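Local coordinates for protein D-xylonate dehydratase (Caulobacter crescentus, PDB 5OYN) that catalyses the dehydration of D-xylonate, and of D-gluconate, to the 2-dehydro-3-deoxy sugar acids with the help of a [2Fe-2S] cluster and magnesium, at residues 90-102 with 111-123. Numbering follows the deposited sequence.
With MG (magnesium ion), chain E; FES (Fe2/s2 (inorganic) cluster), chain F.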
ATOM      1  N   ILE A  90     -16.984   6.658   9.363  1.00 50.84           N
ATOM      2  CA  ILE A  90     -15.645   6.216   9.730  1.00 55.59           C
ATOM      3  C   ILE A  90     -15.468   4.811   9.164  1.00 54.80           C
ATOM      4  O   ILE A  90     -16.167   3.885   9.585  1.00 55.31           O
ATOM      5  CB  ILE A  90     -15.436   6.222  11.256  1.00 57.30           C
ATOM      6  CG1 ILE A  90     -15.681   7.618  11.839  1.00 55.03           C
ATOM      7  CG2 ILE A  90     -14.057   5.709  11.619  1.00 50.53           C
ATOM      8  CD1 ILE A  90     -14.562   8.603  11.567  1.00 58.88           C
ATOM      9  N   PRO A  91     -14.562   4.587   8.220  1.00 55.60           N
ATOM     10  CA  PRO A  91     -14.429   3.245   7.646  1.00 51.69           C
ATOM     11  C   PRO A  91     -13.591   2.322   8.520  1.00 57.95           C
ATOM     12  O   PRO A  91     -12.720   2.753   9.283  1.00 68.07           O
ATOM     13  CB  PRO A  91     -13.754   3.504   6.296  1.00 45.68           C
ATOM     14  CG  PRO A  91     -13.054   4.823   6.451  1.00 49.57           C
ATOM     15  CD  PRO A  91     -13.590   5.539   7.657  1.00 53.82           C
ATOM     16  N   MET A  92     -13.886   1.030   8.399  1.00 53.73           N
ATOM     17  CA  MET A  92     -13.187  -0.055   9.094  1.00 56.97           C
ATOM     18  C   MET A  92     -13.142  -1.214   8.107  1.00 58.14           C
ATOM     19  O   MET A  92     -14.156  -1.895   7.899  1.00 56.99           O
ATOM     20  CB  MET A  92     -13.898  -0.487  10.374  1.00 56.35           C
ATOM     21  CG  MET A  92     -13.705   0.414  11.540  1.00 67.92           C
ATOM     22  SD  MET A  92     -12.148   0.134  12.381  1.00 86.74           S
ATOM     23  CE  MET A  92     -12.321   1.284  13.761  1.00 73.23           C
ATOM     24  N   GLU A  93     -11.985  -1.436   7.500  1.00 55.83           N
ATOM     25  CA  GLU A  93     -11.834  -2.545   6.573  1.00 54.85           C
ATOM     26  C   GLU A  93     -11.460  -3.784   7.366  1.00 52.64           C
ATOM     27  O   GLU A  93     -10.733  -3.700   8.357  1.00 56.40           O
ATOM     28  CB  GLU A  93     -10.774  -2.231   5.520  1.00 57.53           C
ATOM     29  CG  GLU A  93     -10.604  -3.273   4.426  1.00 54.71           C
ATOM     30  CD  GLU A  93      -9.327  -3.032   3.624  1.00 66.56           C
ATOM     31  OE1 GLU A  93      -8.995  -3.886   2.761  1.00 68.86           O
ATOM     32  OE2 GLU A  93      -8.661  -1.981   3.854  1.00 62.41           O
ATOM     33  N   PHE A  94     -11.990  -4.925   6.951  1.00 44.42           N
ATOM     34  CA  PHE A  94     -11.711  -6.172   7.640  1.00 48.94           C
ATOM     35  C   PHE A  94     -11.948  -7.300   6.664  1.00 51.73           C
ATOM     36  O   PHE A  94     -12.640  -7.113   5.658  1.00 46.08           O
ATOM     37  CB  PHE A  94     -12.592  -6.334   8.890  1.00 51.08           C
ATOM     38  CG  PHE A  94     -14.063  -6.406   8.590  1.00 53.47           C
ATOM     39  CD1 PHE A  94     -14.673  -7.622   8.308  1.00 50.74           C
ATOM     40  CD2 PHE A  94     -14.838  -5.255   8.586  1.00 53.94           C
ATOM     41  CE1 PHE A  94     -16.024  -7.682   8.024  1.00 52.03           C
ATOM     42  CE2 PHE A  94     -16.195  -5.314   8.302  1.00 51.62           C
ATOM     43  CZ  PHE A  94     -16.782  -6.526   8.023  1.00 49.46           C
ATOM     44  N   PRO A  95     -11.371  -8.469   6.911  1.00 56.47           N
ATOM     45  CA  PRO A  95     -11.451  -9.543   5.921  1.00 49.86           C
ATOM     46  C   PRO A  95     -12.501 -10.584   6.251  1.00 55.07           C
ATOM     47  O   PRO A  95     -13.076 -10.583   7.349  1.00 55.39           O
ATOM     48  CB  PRO A  95     -10.048 -10.146   5.973  1.00 48.35           C
ATOM     49  CG  PRO A  95      -9.638  -9.982   7.408  1.00 48.48           C
ATOM     50  CD  PRO A  95     -10.376  -8.773   7.958  1.00 55.23           C
ATOM     51  N   VAL A  96     -12.744 -11.478   5.293  1.00 50.79           N
ATOM     52  CA  VAL A  96     -13.591 -12.641   5.467  1.00 54.61           C
ATOM     53  C   VAL A  96     -12.818 -13.869   5.005  1.00 55.40           C
ATOM     54  O   VAL A  96     -11.712 -13.771   4.480  1.00 55.43           O
ATOM     55  CB  VAL A  96     -14.930 -12.515   4.705  1.00 54.53           C
ATOM     56  CG1 VAL A  96     -15.800 -11.470   5.362  1.00 55.48           C
ATOM     57  CG2 VAL A  96     -14.685 -12.164   3.249  1.00 52.14           C
ATOM     58  N   HIS A  97     -13.412 -15.031   5.218  1.00 60.70           N
ATOM     59  CA  HIS A  97     -12.839 -16.261   4.706  1.00 55.92           C
ATOM     60  C   HIS A  97     -12.636 -16.126   3.196  1.00 55.00           C
ATOM     61  O   HIS A  97     -13.547 -15.666   2.494  1.00 54.60           O
ATOM     62  CB  HIS A  97     -13.766 -17.426   5.049  1.00 55.96           C
ATOM     63  CG  HIS A  97     -13.265 -18.755   4.593  1.00 60.06           C
ATOM     64  ND1 HIS A  97     -12.117 -19.329   5.095  1.00 61.46           N
ATOM     65  CD2 HIS A  97     -13.750 -19.620   3.671  1.00 59.10           C
ATOM     66  CE1 HIS A  97     -11.920 -20.495   4.504  1.00 60.60           C
ATOM     67  NE2 HIS A  97     -12.894 -20.693   3.635  1.00 56.53           N
ATOM     68  N   PRO A  98     -11.454 -16.444   2.673  1.00 59.15           N
ATOM     69  CA  PRO A  98     -11.207 -16.268   1.238  1.00 56.66           C
ATOM     70  C   PRO A  98     -11.857 -17.359   0.416  1.00 53.89           C
ATOM     71  O   PRO A  98     -12.024 -18.494   0.864  1.00 58.32           O
ATOM     72  CB  PRO A  98      -9.679 -16.351   1.133  1.00 52.84           C
ATOM     73  CG  PRO A  98      -9.286 -17.226   2.252  1.00 53.26           C
ATOM     74  CD  PRO A  98     -10.226 -16.840   3.383  1.00 58.41           C
ATOM     75  N   ILE A  99     -12.226 -16.996  -0.809  1.00 58.25           N
ATOM     76  CA  ILE A  99     -12.883 -17.922  -1.730  1.00 59.11           C
ATOM     77  C   ILE A  99     -12.376 -17.655  -3.143  1.00 64.09           C
ATOM     78  O   ILE A  99     -12.557 -16.555  -3.679  1.00 63.77           O
ATOM     79  CB  ILE A  99     -14.414 -17.807  -1.701  1.00 59.25           C
ATOM     80  CG1 ILE A  99     -14.958 -17.866  -0.258  1.00 58.80           C
ATOM     81  CG2 ILE A  99     -15.016 -18.877  -2.609  1.00 60.44           C
ATOM     82  CD1 ILE A  99     -16.486 -17.975  -0.156  1.00 58.28           C
ATOM     83  N   PHE A 100     -11.749 -18.664  -3.746  1.00 63.79           N
ATOM     84  CA  PHE A 100     -11.229 -18.607  -5.108  1.00 58.84           C
ATOM     85  C   PHE A 100     -11.742 -19.873  -5.779  1.00 62.73           C
ATOM     86  O   PHE A 100     -11.205 -20.959  -5.546  1.00 67.81           O
ATOM     87  CB  PHE A 100      -9.705 -18.526  -5.123  1.00 59.56           C
ATOM     88  CG  PHE A 100      -9.090 -18.577  -6.502  1.00 65.09           C
ATOM     89  CD1 PHE A 100      -9.820 -18.211  -7.631  1.00 62.36           C
ATOM     90  CD2 PHE A 100      -7.763 -18.979  -6.666  1.00 63.88           C
ATOM     91  CE1 PHE A 100      -9.253 -18.266  -8.893  1.00 60.52           C
ATOM     92  CE2 PHE A 100      -7.186 -19.036  -7.933  1.00 62.03           C
ATOM     93  CZ  PHE A 100      -7.939 -18.681  -9.049  1.00 62.90           C
ATOM     94  N   GLU A 101     -12.769 -19.720  -6.616  1.00 61.78           N
ATOM     95  CA  GLU A 101     -13.468 -20.878  -7.163  1.00 68.09           C
ATOM     96  C   GLU A 101     -12.553 -21.763  -8.015  1.00 68.93           C
ATOM     97  O   GLU A 101     -12.666 -22.995  -7.981  1.00 72.25           O
ATOM     98  CB  GLU A 101     -14.678 -20.412  -7.971  1.00 66.27           C
ATOM     99  CG  GLU A 101     -15.366 -21.523  -8.748  1.00 72.66           C
ATOM    100  CD  GLU A 101     -16.659 -21.992  -8.082  1.00 81.94           C
ATOM    101  OE1 GLU A 101     -17.462 -22.669  -8.783  1.00 78.08           O
ATOM    102  OE2 GLU A 101     -16.869 -21.676  -6.877  1.00 83.58           O
ATOM    103  N   ASN A 102     -11.631 -21.164  -8.773  1.00 66.95           N
ATOM    104  CA  ASN A 102     -10.868 -21.945  -9.743  1.00 65.21           C
ATOM    105  C   ASN A 102      -9.971 -22.982  -9.066  1.00 70.87           C
ATOM    106  O   ASN A 102      -9.839 -24.106  -9.565  1.00 75.26           O
ATOM    107  CB  ASN A 102     -10.036 -21.023 -10.631  1.00 66.19           C
ATOM    108  CG  ASN A 102     -10.741 -20.636 -11.922  1.00 67.70           C
ATOM    109  OD1 ASN A 102     -11.933 -20.901 -12.119  1.00 74.85           O
ATOM    110  ND2 ASN A 102      -9.995 -19.998 -12.815  1.00 67.81           N
ATOM    111  N   ASP A 111     -17.298 -23.276   0.765  1.00 63.18           N
ATOM    112  CA  ASP A 111     -16.823 -22.112   1.497  1.00 60.31           C
ATOM    113  C   ASP A 111     -17.884 -21.042   1.687  1.00 60.70           C
ATOM    114  O   ASP A 111     -17.758 -20.229   2.609  1.00 56.48           O
ATOM    115  CB  ASP A 111     -15.609 -21.520   0.781  1.00 59.48           C
ATOM    116  CG  ASP A 111     -14.352 -22.332   1.034  1.00 66.03           C
ATOM    117  OD1 ASP A 111     -14.264 -22.927   2.133  1.00 63.88           O
ATOM    118  OD2 ASP A 111     -13.464 -22.388   0.149  1.00 67.09           O
ATOM    119  N   ARG A 112     -18.928 -21.031   0.855  1.00 60.33           N
ATOM    120  CA  ARG A 112     -19.914 -19.966   0.951  1.00 56.17           C
ATOM    121  C   ARG A 112     -20.542 -19.930   2.334  1.00 59.42           C
ATOM    122  O   ARG A 112     -20.682 -18.859   2.935  1.00 59.34           O
ATOM    123  CB  ARG A 112     -20.976 -20.140  -0.118  1.00 54.23           C
ATOM    124  CG  ARG A 112     -21.923 -18.974  -0.195  1.00 58.24           C
ATOM    125  CD  ARG A 112     -23.204 -19.374  -0.886  1.00 60.25           C
ATOM    126  NE  ARG A 112     -24.110 -20.009   0.059  1.00 63.26           N
ATOM    127  CZ  ARG A 112     -25.106 -20.816  -0.282  1.00 60.55           C
ATOM    128  NH1 ARG A 112     -25.340 -21.094  -1.555  1.00 60.01           N
ATOM    129  NH2 ARG A 112     -25.871 -21.337   0.661  1.00 69.23           N
ATOM    130  N   ASN A 113     -20.892 -21.097   2.869  1.00 61.42           N
ATOM    131  CA  ASN A 113     -21.528 -21.128   4.178  1.00 61.55           C
ATOM    132  C   ASN A 113     -20.523 -20.831   5.284  1.00 59.19           C
ATOM    133  O   ASN A 113     -20.847 -20.130   6.251  1.00 57.35           O
ATOM    134  CB  ASN A 113     -22.218 -22.481   4.384  1.00 67.31           C
ATOM    135  CG  ASN A 113     -23.514 -22.618   3.558  1.00 65.79           C
ATOM    136  OD1 ASN A 113     -24.163 -21.626   3.217  1.00 64.65           O
ATOM    137  ND2 ASN A 113     -23.888 -23.853   3.248  1.00 65.07           N
ATOM    138  N   LEU A 114     -19.289 -21.331   5.141  1.00 61.06           N
ATOM    139  CA  LEU A 114     -18.240 -21.046   6.120  1.00 54.89           C
ATOM    140  C   LEU A 114     -17.911 -19.559   6.165  1.00 54.15           C
ATOM    141  O   LEU A 114     -17.731 -18.985   7.241  1.00 59.89           O
ATOM    142  CB  LEU A 114     -16.992 -21.868   5.803  1.00 50.89           C
ATOM    143  CG  LEU A 114     -15.754 -21.631   6.673  1.00 58.57           C
ATOM    144  CD1 LEU A 114     -16.049 -21.778   8.149  1.00 56.71           C
ATOM    145  CD2 LEU A 114     -14.624 -22.565   6.260  1.00 61.25           C
ATOM    146  N   SER A 115     -17.817 -18.916   5.005  1.00 54.51           N
ATOM    147  CA  SER A 115     -17.616 -17.475   4.989  1.00 51.62           C
ATOM    148  C   SER A 115     -18.819 -16.760   5.595  1.00 54.90           C
ATOM    149  O   SER A 115     -18.664 -15.790   6.346  1.00 58.99           O
ATOM    150  CB  SER A 115     -17.350 -17.020   3.551  1.00 54.30           C
ATOM    151  OG  SER A 115     -17.157 -15.624   3.447  1.00 53.73           O
ATOM    152  N   TYR A 116     -20.026 -17.249   5.299  1.00 57.17           N
ATOM    153  CA  TYR A 116     -21.247 -16.693   5.876  1.00 57.07           C
ATOM    154  C   TYR A 116     -21.166 -16.635   7.398  1.00 59.76           C
ATOM    155  O   TYR A 116     -21.401 -15.586   8.008  1.00 60.78           O
ATOM    156  CB  TYR A 116     -22.451 -17.535   5.432  1.00 57.46           C
ATOM    157  CG  TYR A 116     -23.684 -17.345   6.294  1.00 59.77           C
ATOM    158  CD1 TYR A 116     -24.513 -16.240   6.119  1.00 60.77           C
ATOM    159  CD2 TYR A 116     -24.020 -18.265   7.287  1.00 60.52           C
ATOM    160  CE1 TYR A 116     -25.636 -16.051   6.912  1.00 60.12           C
ATOM    161  CE2 TYR A 116     -25.142 -18.082   8.093  1.00 58.72           C
ATOM    162  CZ  TYR A 116     -25.943 -16.975   7.897  1.00 60.45           C
ATOM    163  OH  TYR A 116     -27.058 -16.784   8.679  1.00 59.02           O
ATOM    164  N   LEU A 117     -20.834 -17.767   8.030  1.00 60.74           N
ATOM    165  CA  LEU A 117     -20.764 -17.834   9.487  1.00 53.15           C
ATOM    166  C   LEU A 117     -19.864 -16.754  10.037  1.00 56.32           C
ATOM    167  O   LEU A 117     -20.250 -16.005  10.939  1.00 64.27           O
ATOM    168  CB  LEU A 117     -20.253 -19.206   9.931  1.00 56.05           C
ATOM    169  CG  LEU A 117     -21.178 -20.385   9.630  1.00 57.87           C
ATOM    170  CD1 LEU A 117     -20.452 -21.728   9.723  1.00 51.54           C
ATOM    171  CD2 LEU A 117     -22.383 -20.329  10.559  1.00 57.07           C
ATOM    172  N   GLY A 118     -18.650 -16.661   9.491  1.00 58.74           N
ATOM    173  CA  GLY A 118     -17.674 -15.721  10.008  1.00 55.16           C
ATOM    174  C   GLY A 118     -18.059 -14.279   9.781  1.00 58.09           C
ATOM    175  O   GLY A 118     -17.730 -13.413  10.596  1.00 57.93           O
ATOM    176  N   LEU A 119     -18.768 -13.988   8.690  1.00 56.33           N
ATOM    177  CA  LEU A 119     -19.148 -12.597   8.485  1.00 55.07           C
ATOM    178  C   LEU A 119     -20.190 -12.151   9.511  1.00 60.68           C
ATOM    179  O   LEU A 119     -20.082 -11.039  10.054  1.00 56.95           O
ATOM    180  CB  LEU A 119     -19.636 -12.377   7.058  1.00 50.75           C
ATOM    181  CG  LEU A 119     -19.815 -10.908   6.653  1.00 50.81           C
ATOM    182  CD1 LEU A 119     -18.678 -10.016   7.124  1.00 51.52           C
ATOM    183  CD2 LEU A 119     -19.957 -10.797   5.156  1.00 55.67           C
ATOM    184  N   VAL A 120     -21.179 -13.009   9.832  1.00 58.61           N
ATOM    185  CA  VAL A 120     -22.192 -12.611  10.818  1.00 61.45           C
ATOM    186  C   VAL A 120     -21.553 -12.415  12.192  1.00 56.61           C
ATOM    187  O   VAL A 120     -21.860 -11.443  12.892  1.00 60.21           O
ATOM    188  CB  VAL A 120     -23.390 -13.600  10.881  1.00 60.05           C
ATOM    189  CG1 VAL A 120     -23.870 -14.021   9.496  1.00 53.00           C
ATOM    190  CG2 VAL A 120     -23.120 -14.819  11.770  1.00 61.81           C
ATOM    191  N   GLU A 121     -20.641 -13.309  12.592  1.00 54.33           N
ATOM    192  CA  GLU A 121     -19.930 -13.118  13.856  1.00 61.69           C
ATOM    193  C   GLU A 121     -19.287 -11.733  13.916  1.00 62.47           C
ATOM    194  O   GLU A 121     -19.457 -11.001  14.893  1.00 63.98           O
ATOM    195  CB  GLU A 121     -18.871 -14.206  14.046  1.00 62.29           C
ATOM    196  CG  GLU A 121     -19.377 -15.565  14.568  1.00 65.18           C
ATOM    197  CD  GLU A 121     -20.600 -15.477  15.492  1.00 66.10           C
ATOM    198  OE1 GLU A 121     -21.736 -15.534  14.967  1.00 72.05           O
ATOM    199  OE2 GLU A 121     -20.433 -15.389  16.735  1.00 66.19           O
ATOM    200  N   THR A 122     -18.565 -11.353  12.856  1.00 61.96           N
ATOM    201  CA  THR A 122     -17.905 -10.050  12.796  1.00 58.07           C
ATOM    202  C   THR A 122     -18.919  -8.909  12.785  1.00 58.49           C
ATOM    203  O   THR A 122     -18.821  -7.974  13.587  1.00 57.03           O
ATOM    204  CB  THR A 122     -17.006  -9.987  11.552  1.00 58.08           C
ATOM    205  OG1 THR A 122     -16.067 -11.067  11.582  1.00 56.26           O
ATOM    206  CG2 THR A 122     -16.261  -8.660  11.463  1.00 50.62           C
ATOM    207  N   LEU A 123     -19.894  -8.955  11.866  1.00 60.24           N
ATOM    208  CA  LEU A 123     -20.854  -7.852  11.748  1.00 62.23           C
ATOM    209  C   LEU A 123     -21.624  -7.640  13.044  1.00 62.20           C
ATOM    210  O   LEU A 123     -21.907  -6.500  13.435  1.00 62.03           O
ATOM    211  CB  LEU A 123     -21.835  -8.119  10.613  1.00 61.59           C
ATOM    212  CG  LEU A 123     -21.335  -8.047   9.177  1.00 57.14           C
ATOM    213  CD1 LEU A 123     -22.529  -8.171   8.243  1.00 55.54           C
ATOM    214  CD2 LEU A 123     -20.599  -6.756   8.939  1.00 51.84           C
TER
HETATM  215 MG    MG E 601     -18.327 -21.365 -10.151  1.00 79.46          MG
HETATM  216 FE1  FES F 602     -13.388 -16.251  -9.542  1.00 73.53          FE
HETATM  217 FE2  FES F 602     -14.516 -17.638 -12.017  1.00 79.41          FE
HETATM  218  S1  FES F 602     -12.683 -17.906 -10.818  1.00 67.11           S
HETATM  219  S2  FES F 602     -14.879 -15.684 -11.061  1.00 56.24           S
HETATM  220  O   HOH W   1     -15.358 -11.563   8.811  1.00 57.50           O
HETATM  221  O   HOH W   2     -15.605 -15.718   7.104  1.00 55.03           O
HETATM  222  O   HOH W   3     -19.063 -20.779 -12.101  1.00 56.29           O
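The imidazole of H97 is met at its edge by a carboxylate and over one face by a methyl group of the same helix: its NE2 gives a weak hydrogen bond to D111 OD1 (3.0 Å, N-H...O 149°), and L114 CD2 makes a CH-pi contact 3.9 Å from the ring centroid. Ring and carboxylate planes stand 71° apart. With CG anti to the backbone N, the ring reaches along the helix toward D111, while H97 CB packs on S115. D111 OD2 forms a salt bridge with R104. Cut back to alanine, H97 would lose its ring, which would probably leave D111 OD1 without this weak donor and L114 CD2 without the face it covers. I99 CD1 touches both D111 CB and S115 CB. Farther along, T122 CG2 sits over one face of the F94 ring, L119 CD1 meets its edge at CE1 (3.6 Å), and L123 CD2 touches CZ. V96 CG1 packs on the same L119 methyl, at 3.7 Å. One water links P95 O to T122 OG1; another accepts from H97 N (3.0 Å) and donates to S115 O. H97 and T122 also pack against G118 and H97 of the second subunit. Strand 90-95, outermost in the chain's parallel sheet, and helix segment 111-123 run roughly antiparallel (150°). The loop after the strand enters the active site, where E101 OE1 binds magnesium at 2.1 Å alongside D138, E472 and carboxylated K139, and F100 and N102 line the [2Fe-2S] pocket. One weak direct bond and two water bridges among apolar contacts are consistent with a well-defined path toward both metal centres.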